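Local coordinates for protein peroxidase (Cellulomonas bogoriensis 69B4 = DSM 16987, PDB 6QZO) that probably acts as a DyP-type, heme b-dependent peroxidase, using hydrogen peroxide to oxidise dyes and other reducing substrates, at residues A[193-196]-A[200-203]; A[65-70]-A[164-169]. One frame throughout, in Å; residues are numbered along the deposited sequence.

Contact 1 (A[193-196]-A[200-203]). With HEM (protoporphyrin IX containing Fe), chain I.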
ATOM      1  N   MET A 193       2.255  17.960   3.028  1.00 40.39           N
ATOM      2  CA  MET A 193       2.549  16.550   2.651  1.00 35.40           C
ATOM      3  C   MET A 193       4.054  16.430   2.417  1.00 31.87           C
ATOM      4  O   MET A 193       4.655  17.383   1.868  1.00 30.16           O
ATOM      5  CB  MET A 193       1.813  16.133   1.371  1.00 35.46           C
ATOM      6  CG  MET A 193       1.985  14.663   1.006  1.00 35.75           C
ATOM      7  SD  MET A 193       1.665  14.317  -0.761  1.00 36.91           S
ATOM      8  CE  MET A 193       3.352  14.178  -1.368  1.00 36.73           C
ATOM      9  N   ARG A 194       4.626  15.295   2.823  1.00 28.26           N
ATOM     10  CA  ARG A 194       6.040  14.929   2.574  1.00 26.15           C
ATOM     11  C   ARG A 194       6.057  13.912   1.452  1.00 23.74           C
ATOM     12  O   ARG A 194       5.281  12.968   1.545  1.00 23.25           O
ATOM     13  CB  ARG A 194       6.694  14.346   3.829  1.00 26.07           C
ATOM     14  CG  ARG A 194       7.027  15.391   4.881  1.00 26.48           C
ATOM     15  CD  ARG A 194       8.320  16.099   4.556  1.00 26.19           C
ATOM     16  NE  ARG A 194       8.628  17.147   5.522  1.00 26.53           N
ATOM     17  CZ  ARG A 194       9.662  17.963   5.424  1.00 26.61           C
ATOM     18  NH1 ARG A 194      10.498  17.859   4.404  1.00 26.08           N
ATOM     19  NH2 ARG A 194       9.856  18.895   6.341  1.00 27.19           N
ATOM     20  N   ASN A 195       6.882  14.143   0.431  1.00 22.32           N
ATOM     21  CA  ASN A 195       7.077  13.195  -0.691  1.00 21.26           C
ATOM     22  C   ASN A 195       8.344  12.387  -0.395  1.00 20.67           C
ATOM     23  O   ASN A 195       9.030  12.694   0.601  1.00 20.87           O
ATOM     24  CB  ASN A 195       7.065  13.909  -2.047  1.00 21.23           C
ATOM     25  CG  ASN A 195       8.288  14.763  -2.303  1.00 21.56           C
ATOM     26  OD1 ASN A 195       9.379  14.466  -1.817  1.00 22.22           O
ATOM     27  ND2 ASN A 195       8.117  15.819  -3.071  1.00 21.36           N
ATOM     28  N   LEU A 196       8.633  11.391  -1.224  1.00 20.01           N
ATOM     29  CA  LEU A 196       9.709  10.399  -0.962  1.00 19.93           C
ATOM     30  C   LEU A 196      11.063  10.961  -1.410  1.00 19.95           C
ATOM     31  O   LEU A 196      12.070  10.271  -1.220  1.00 20.64           O
ATOM     32  CB  LEU A 196       9.349   9.079  -1.650  1.00 19.31           C
ATOM     33  CG  LEU A 196       8.112   8.399  -1.066  1.00 18.99           C
ATOM     34  CD1 LEU A 196       7.728   7.173  -1.869  1.00 18.89           C
ATOM     35  CD2 LEU A 196       8.323   7.998   0.385  1.00 19.35           C
ATOM     36  N   VAL A 200       8.527  18.959   1.205  1.00 24.66           N
ATOM     37  CA  VAL A 200       7.143  19.446   1.478  1.00 25.50           C
ATOM     38  C   VAL A 200       6.505  19.731   0.121  1.00 26.24           C
ATOM     39  O   VAL A 200       7.158  20.430  -0.676  1.00 26.86           O
ATOM     40  CB  VAL A 200       7.149  20.691   2.384  1.00 26.04           C
ATOM     41  CG1 VAL A 200       5.745  21.179   2.703  1.00 26.25           C
ATOM     42  CG2 VAL A 200       7.913  20.432   3.672  1.00 26.48           C
ATOM     43  N   GLU A 201       5.322  19.167  -0.136  1.00 27.25           N
ATOM     44  CA  GLU A 201       4.563  19.290  -1.410  1.00 28.85           C
ATOM     45  C   GLU A 201       3.162  19.812  -1.048  1.00 28.79           C
ATOM     46  O   GLU A 201       2.557  19.263  -0.084  1.00 28.30           O
ATOM     47  CB  GLU A 201       4.576  17.934  -2.132  1.00 30.36           C
ATOM     48  CG  GLU A 201       3.429  17.700  -3.117  1.00 31.91           C
ATOM     49  CD  GLU A 201       3.686  18.010  -4.586  1.00 33.67           C
ATOM     50  OE1 GLU A 201       4.854  17.870  -5.020  1.00 35.77           O
ATOM     51  OE2 GLU A 201       2.694  18.356  -5.308  1.00 33.17           O
ATOM     52  N   GLY A 202       2.688  20.855  -1.746  1.00 27.92           N
ATOM     53  CA  GLY A 202       1.283  21.309  -1.694  1.00 26.97           C
ATOM     54  C   GLY A 202       1.113  22.717  -1.160  1.00 27.25           C
ATOM     55  O   GLY A 202      -0.031  23.182  -1.053  1.00 26.90           O
ATOM     56  N   THR A 203       2.218  23.402  -0.883  1.00 27.74           N
ATOM     57  CA  THR A 203       2.254  24.728  -0.213  1.00 28.22           C
ATOM     58  C   THR A 203       1.534  25.784  -1.062  1.00 28.48           C
ATOM     59  O   THR A 203       0.600  26.408  -0.545  1.00 29.54           O
ATOM     60  CB  THR A 203       3.706  25.118   0.061  1.00 28.38           C
ATOM     61  OG1 THR A 203       4.265  24.068   0.858  1.00 28.36           O
ATOM     62  CG2 THR A 203       3.829  26.451   0.752  1.00 28.75           C
TER
HETATM   63  CHA HEM I 401       5.600  23.018  -6.395  1.00 21.48           C
HETATM   64  CHB HEM I 401       7.744  18.721  -6.075  1.00 20.86           C
HETATM   65  CHC HEM I 401       6.288  17.674 -10.560  1.00 21.18           C
HETATM   66  CHD HEM I 401       3.797  21.798 -10.726  1.00 21.01           C
HETATM   67  C1A HEM I 401       6.328  21.951  -5.946  1.00 21.52           C
HETATM   68  C2A HEM I 401       7.063  21.934  -4.725  1.00 22.09           C
HETATM   69  C3A HEM I 401       7.677  20.726  -4.649  1.00 22.42           C
HETATM   70  C4A HEM I 401       7.299  19.992  -5.794  1.00 21.66           C
HETATM   71  CMA HEM I 401       8.587  20.223  -3.545  1.00 22.73           C
HETATM   72  CAA HEM I 401       7.199  23.067  -3.723  1.00 22.01           C
HETATM   73  CBA HEM I 401       6.120  23.066  -2.641  1.00 22.17           C
HETATM   74  CGA HEM I 401       4.817  23.485  -3.239  1.00 22.43           C
HETATM   75  O1A HEM I 401       4.053  22.571  -3.657  1.00 22.60           O
HETATM   76  O2A HEM I 401       4.528  24.712  -3.324  1.00 22.60           O
HETATM   77  C1B HEM I 401       7.522  18.085  -7.290  1.00 20.63           C
HETATM   78  C2B HEM I 401       8.052  16.796  -7.568  1.00 21.56           C
HETATM   79  C3B HEM I 401       7.651  16.484  -8.845  1.00 20.70           C
HETATM   80  C4B HEM I 401       6.873  17.643  -9.305  1.00 20.59           C
HETATM   81  CMB HEM I 401       8.880  15.939  -6.616  1.00 20.86           C
HETATM   82  CAB HEM I 401       7.832  15.254  -9.641  1.00 20.57           C
HETATM   83  CBB HEM I 401       8.258  14.098  -9.132  1.00 20.77           C
HETATM   84  C1C HEM I 401       5.473  18.688 -11.006  1.00 20.77           C
HETATM   85  C2C HEM I 401       4.866  18.706 -12.260  1.00 20.54           C
HETATM   86  C3C HEM I 401       4.144  19.873 -12.355  1.00 20.97           C
HETATM   87  C4C HEM I 401       4.324  20.581 -11.101  1.00 20.39           C
HETATM   88  CMC HEM I 401       4.946  17.685 -13.362  1.00 20.55           C
HETATM   89  CAC HEM I 401       3.404  20.085 -13.626  1.00 21.34           C
HETATM   90  CBC HEM I 401       2.654  21.113 -13.916  1.00 21.86           C
HETATM   91  C1D HEM I 401       4.111  22.464  -9.524  1.00 20.53           C
HETATM   92  C2D HEM I 401       3.547  23.784  -9.186  1.00 21.30           C
HETATM   93  C3D HEM I 401       4.062  24.134  -7.994  1.00 22.12           C
HETATM   94  C4D HEM I 401       4.930  23.008  -7.609  1.00 21.52           C
HETATM   95  CMD HEM I 401       2.603  24.665  -9.987  1.00 20.80           C
HETATM   96  CAD HEM I 401       3.783  25.429  -7.222  1.00 22.82           C
HETATM   97  CBD HEM I 401       4.791  26.528  -7.618  1.00 23.71           C
HETATM   98  CGD HEM I 401       4.582  27.886  -6.955  1.00 24.49           C
HETATM   99  O1D HEM I 401       3.709  28.673  -7.378  1.00 24.26           O
HETATM  100  O2D HEM I 401       5.304  28.265  -5.989  1.00 25.66           O
HETATM  101  NA  HEM I 401       6.482  20.756  -6.585  1.00 21.20           N
HETATM  102  NB  HEM I 401       6.842  18.548  -8.339  1.00 20.73           N
HETATM  103  NC  HEM I 401       5.156  19.818 -10.311  1.00 20.30           N
HETATM  104  ND  HEM I 401       4.928  22.053  -8.544  1.00 21.05           N
HETATM  105 FE   HEM I 401       5.886  20.425  -8.447  1.00 20.92          FE
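Met193 and Glu201 each turn CG away from their own backbone N (chi1 -175° and 156°), and the two side chains run side by side in the same direction. The Met193 methyl CE comes to rest 3.9 Å from Glu201 CG. A bend at chi2 then carries the Glu201 carboxylate round to the heme, where OE1 stands 3.2 Å from the meso carbon CHB. The other oxygen, OE2, forms a salt bridge with Arg307, itself a heme-binding residue, so the acid is held both at its aliphatic stem and at its head. The backbones of Arg194 and Val200 are bridged, and Glu201 N donates to Met193 O at 2.8 Å. The same carbonyl oxygen also receives a CA-H contact from Val200. Residues 198-202 read Gly-Gln-Val-Glu-Gly and correspond to the GXXDG signature of DyP peroxidases, here with glutamate in place of the usual aspartate. The closing glycine of that signature, Gly202, passes its N-H to the propionate oxygen O1A of the heme at 2.9 Å, in a positive-phi conformation (118°) suited to glycine. Val200 CG2 sits over the centre of the Arg194 guanidinium face, 3.5 Å from CZ; the nitrogen NH1 of that group is bonded to the carbonyls of Gly198 and Leu259. Asn195 ND2 lies 3.6 Å from the heme methyl CMB and donates to Gln199, while OD1 accepts from the backbone of Met197.

Contact 2 (A[65-70]-A[164-169])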
ATOM      1  N   GLU A  65     -24.019   3.709 -20.281  1.00 27.88           N
ATOM      2  CA  GLU A  65     -25.066   4.203 -19.360  1.00 27.71           C
ATOM      3  C   GLU A  65     -25.261   3.222 -18.203  1.00 26.52           C
ATOM      4  O   GLU A  65     -25.208   3.669 -17.040  1.00 26.38           O
ATOM      5  CB  GLU A  65     -26.400   4.380 -20.066  1.00 28.83           C
ATOM      6  CG  GLU A  65     -27.376   5.105 -19.158  1.00 29.67           C
ATOM      7  CD  GLU A  65     -28.752   5.276 -19.754  1.00 30.85           C
ATOM      8  OE1 GLU A  65     -28.851   5.493 -20.977  1.00 31.82           O
ATOM      9  OE2 GLU A  65     -29.711   5.201 -18.980  1.00 32.61           O
ATOM     10  N   ARG A  66     -25.505   1.950 -18.523  1.00 25.71           N
ATOM     11  CA  ARG A  66     -25.679   0.866 -17.518  1.00 25.30           C
ATOM     12  C   ARG A  66     -24.498   0.891 -16.532  1.00 23.69           C
ATOM     13  O   ARG A  66     -24.737   0.917 -15.308  1.00 23.76           O
ATOM     14  CB  ARG A  66     -25.799  -0.495 -18.215  1.00 25.94           C
ATOM     15  CG  ARG A  66     -26.089  -1.658 -17.278  1.00 26.80           C
ATOM     16  CD  ARG A  66     -27.457  -1.578 -16.605  1.00 27.65           C
ATOM     17  NE  ARG A  66     -27.616  -2.618 -15.587  1.00 28.26           N
ATOM     18  CZ  ARG A  66     -28.785  -3.039 -15.096  1.00 29.58           C
ATOM     19  NH1 ARG A  66     -29.922  -2.527 -15.538  1.00 30.54           N
ATOM     20  NH2 ARG A  66     -28.817  -3.977 -14.163  1.00 30.33           N
ATOM     21  N   LEU A  67     -23.273   0.910 -17.046  1.00 22.22           N
ATOM     22  CA  LEU A  67     -22.035   0.904 -16.227  1.00 21.51           C
ATOM     23  C   LEU A  67     -22.059   2.060 -15.216  1.00 20.45           C
ATOM     24  O   LEU A  67     -21.825   1.817 -14.029  1.00 19.94           O
ATOM     25  CB  LEU A  67     -20.833   1.040 -17.162  1.00 21.37           C
ATOM     26  CG  LEU A  67     -19.484   1.069 -16.464  1.00 21.07           C
ATOM     27  CD1 LEU A  67     -19.294  -0.168 -15.603  1.00 21.29           C
ATOM     28  CD2 LEU A  67     -18.350   1.176 -17.484  1.00 21.05           C
ATOM     29  N   LEU A  68     -22.310   3.279 -15.687  1.00 20.15           N
ATOM     30  CA  LEU A  68     -22.368   4.503 -14.835  1.00 19.53           C
ATOM     31  C   LEU A  68     -23.489   4.385 -13.804  1.00 19.46           C
ATOM     32  O   LEU A  68     -23.339   4.932 -12.692  1.00 19.22           O
ATOM     33  CB  LEU A  68     -22.590   5.735 -15.717  1.00 19.54           C
ATOM     34  CG  LEU A  68     -21.469   6.044 -16.698  1.00 19.35           C
ATOM     35  CD1 LEU A  68     -21.827   7.263 -17.539  1.00 19.66           C
ATOM     36  CD2 LEU A  68     -20.141   6.248 -15.965  1.00 18.92           C
ATOM     37  N   ARG A  69     -24.589   3.739 -14.175  1.00 20.01           N
ATOM     38  CA  ARG A  69     -25.769   3.609 -13.284  1.00 20.79           C
ATOM     39  C   ARG A  69     -25.471   2.591 -12.184  1.00 20.59           C
ATOM     40  O   ARG A  69     -25.805   2.892 -11.033  1.00 21.07           O
ATOM     41  CB  ARG A  69     -27.012   3.196 -14.063  1.00 21.70           C
ATOM     42  CG  ARG A  69     -27.687   4.319 -14.849  1.00 22.27           C
ATOM     43  CD  ARG A  69     -28.982   3.726 -15.362  1.00 23.10           C
ATOM     44  NE  ARG A  69     -29.745   4.569 -16.263  1.00 23.91           N
ATOM     45  CZ  ARG A  69     -30.853   5.233 -15.944  1.00 24.66           C
ATOM     46  NH1 ARG A  69     -31.337   5.224 -14.713  1.00 25.09           N
ATOM     47  NH2 ARG A  69     -31.453   5.978 -16.856  1.00 25.26           N
ATOM     48  N   VAL A  70     -24.899   1.427 -12.511  1.00 20.25           N
ATOM     49  CA  VAL A  70     -24.553   0.407 -11.472  1.00 20.34           C
ATOM     50  C   VAL A  70     -23.471   0.994 -10.546  1.00 19.46           C
ATOM     51  O   VAL A  70     -23.561   0.782  -9.329  1.00 19.41           O
ATOM     52  CB  VAL A  70     -24.152  -0.964 -12.052  1.00 20.55           C
ATOM     53  CG1 VAL A  70     -25.319  -1.614 -12.781  1.00 21.17           C
ATOM     54  CG2 VAL A  70     -22.939  -0.888 -12.963  1.00 20.65           C
ATOM     55  N   LYS A 164     -15.639  -5.541 -10.241  1.00 24.37           N
ATOM     56  CA  LYS A 164     -16.585  -6.653 -10.507  1.00 25.70           C
ATOM     57  C   LYS A 164     -17.838  -6.140 -11.224  1.00 25.86           C
ATOM     58  O   LYS A 164     -18.338  -6.849 -12.104  1.00 25.76           O
ATOM     59  CB  LYS A 164     -17.020  -7.307  -9.192  1.00 26.50           C
ATOM     60  CG  LYS A 164     -16.081  -8.353  -8.647  1.00 27.07           C
ATOM     61  CD  LYS A 164     -16.417  -8.745  -7.216  1.00 27.65           C
ATOM     62  CE  LYS A 164     -17.758  -9.437  -7.106  1.00 28.39           C
ATOM     63  NZ  LYS A 164     -17.998  -9.956  -5.729  1.00 29.25           N
ATOM     64  N   GLU A 165     -18.347  -4.976 -10.820  1.00 26.00           N
ATOM     65  CA  GLU A 165     -19.606  -4.403 -11.362  1.00 26.52           C
ATOM     66  C   GLU A 165     -19.462  -4.149 -12.867  1.00 26.25           C
ATOM     67  O   GLU A 165     -20.476  -4.270 -13.574  1.00 25.75           O
ATOM     68  CB  GLU A 165     -19.938  -3.098 -10.648  1.00 26.82           C
ATOM     69  CG  GLU A 165     -21.411  -2.817 -10.608  1.00 27.30           C
ATOM     70  CD  GLU A 165     -22.132  -3.804  -9.726  1.00 27.80           C
ATOM     71  OE1 GLU A 165     -22.013  -3.693  -8.482  1.00 28.77           O
ATOM     72  OE2 GLU A 165     -22.788  -4.715 -10.291  1.00 29.51           O
ATOM     73  N   ALA A 166     -18.248  -3.820 -13.329  1.00 26.32           N
ATOM     74  CA  ALA A 166     -17.932  -3.464 -14.728  1.00 26.15           C
ATOM     75  C   ALA A 166     -17.632  -4.714 -15.568  1.00 27.23           C
ATOM     76  O   ALA A 166     -17.414  -4.557 -16.795  1.00 26.67           O
ATOM     77  CB  ALA A 166     -16.769  -2.511 -14.760  1.00 25.48           C
ATOM     78  N   GLN A 167     -17.628  -5.902 -14.956  1.00 28.56           N
ATOM     79  CA  GLN A 167     -17.246  -7.169 -15.648  1.00 30.42           C
ATOM     80  C   GLN A 167     -18.147  -7.308 -16.886  1.00 30.93           C
ATOM     81  O   GLN A 167     -19.410  -7.236 -16.728  1.00 31.04           O
ATOM     82  CB  GLN A 167     -17.358  -8.384 -14.713  1.00 32.17           C
ATOM     83  CG  GLN A 167     -16.255  -9.432 -14.905  1.00 34.04           C
ATOM     84  CD  GLN A 167     -15.219  -9.461 -13.794  1.00 34.47           C
ATOM     85  OE1 GLN A 167     -14.025  -9.651 -14.019  1.00 33.80           O
ATOM     86  NE2 GLN A 167     -15.666  -9.318 -12.557  1.00 36.04           N
ATOM     87  N   GLY A 168     -17.544  -7.449 -18.070  1.00 30.50           N
ATOM     88  CA  GLY A 168     -18.279  -7.592 -19.341  1.00 31.30           C
ATOM     89  C   GLY A 168     -18.584  -6.257 -20.032  1.00 31.55           C
ATOM     90  O   GLY A 168     -18.943  -6.320 -21.235  1.00 32.28           O
ATOM     91  N   LEU A 169     -18.444  -5.119 -19.331  1.00 29.86           N
ATOM     92  CA  LEU A 169     -18.641  -3.758 -19.911  1.00 29.40           C
ATOM     93  C   LEU A 169     -17.289  -3.049 -20.061  1.00 29.13           C
ATOM     94  O   LEU A 169     -17.081  -2.331 -21.059  1.00 31.27           O
ATOM     95  CB  LEU A 169     -19.565  -2.940 -19.004  1.00 29.13           C
ATOM     96  CG  LEU A 169     -20.905  -3.601 -18.675  1.00 29.62           C
ATOM     97  CD1 LEU A 169     -21.608  -2.865 -17.532  1.00 29.27           C
ATOM     98  CD2 LEU A 169     -21.796  -3.660 -19.910  1.00 30.03           C
TER
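Leu67 is the first residue of the helical segment 65-70 to touch 164-169, and it does so twice. Its CG is anti to the backbone N (chi1 179°), which sends the methyl CD1 across to Ala166 CB at 3.5 Å, while its CB meets Leu169 CD1 at 4.0 Å. Leu67 thus spans two residues of one turn, a turn closed by the backbone bond from Leu169 N to Ala166 O. Strand 47-55 also packs here, with Leu55 against Leu67 and Leu53 against Ala166. Further along, Arg69 reaches back one helical turn to Glu65 in an intrahelical salt bridge, NE and NH2 both binding the single oxygen OE2. Val70 ends the segment, its CG2 only 3.4 Å from Glu165 CG. Glu165 CG and the carboxyl carbon CD lie alongside the valine, and the bend at chi2 (68°) lets the oxygens go on past it, with OE1 accepting from Ala86 N. The nearness of Asp74 may raise the proton affinity of one of the two acids, an effect the Ala86 N-H would partly offset. Helices 61-78 and 152-165 are the two main helices of a ferredoxin-like unit, recognised by its antiparallel sheet of strand order 2-3-1-4, the building block of the dimeric alpha-beta barrel family. Here the C-terminal end of helix 152-165 and the turn that follows it are fitted against helix 61-78. No hydrogen bond joins the two segments: the meeting is of carbon atoms, held by dispersion and the exclusion of water.

The chain has two halves, each built round a similar four-stranded antiparallel sheet, and the contacts fall one in each. Contact 1 belongs to the C-terminal half and lines the heme pocket, with polar groups directed at the cofactor; contact 2, in the N-terminal half and far from the heme, joins helix 61-78 to the end of helix 152-165 and the turn after it. Their centres are 36 Å apart on opposite sides of the chain's centre, with nearest atoms about 28 Å apart, and contact 2 closes in sequence before contact 1 opens. Both border the second subunit: Lys164 bridges to Asp244 of that neighbouring subunit, and Arg194 packs on its Glu91.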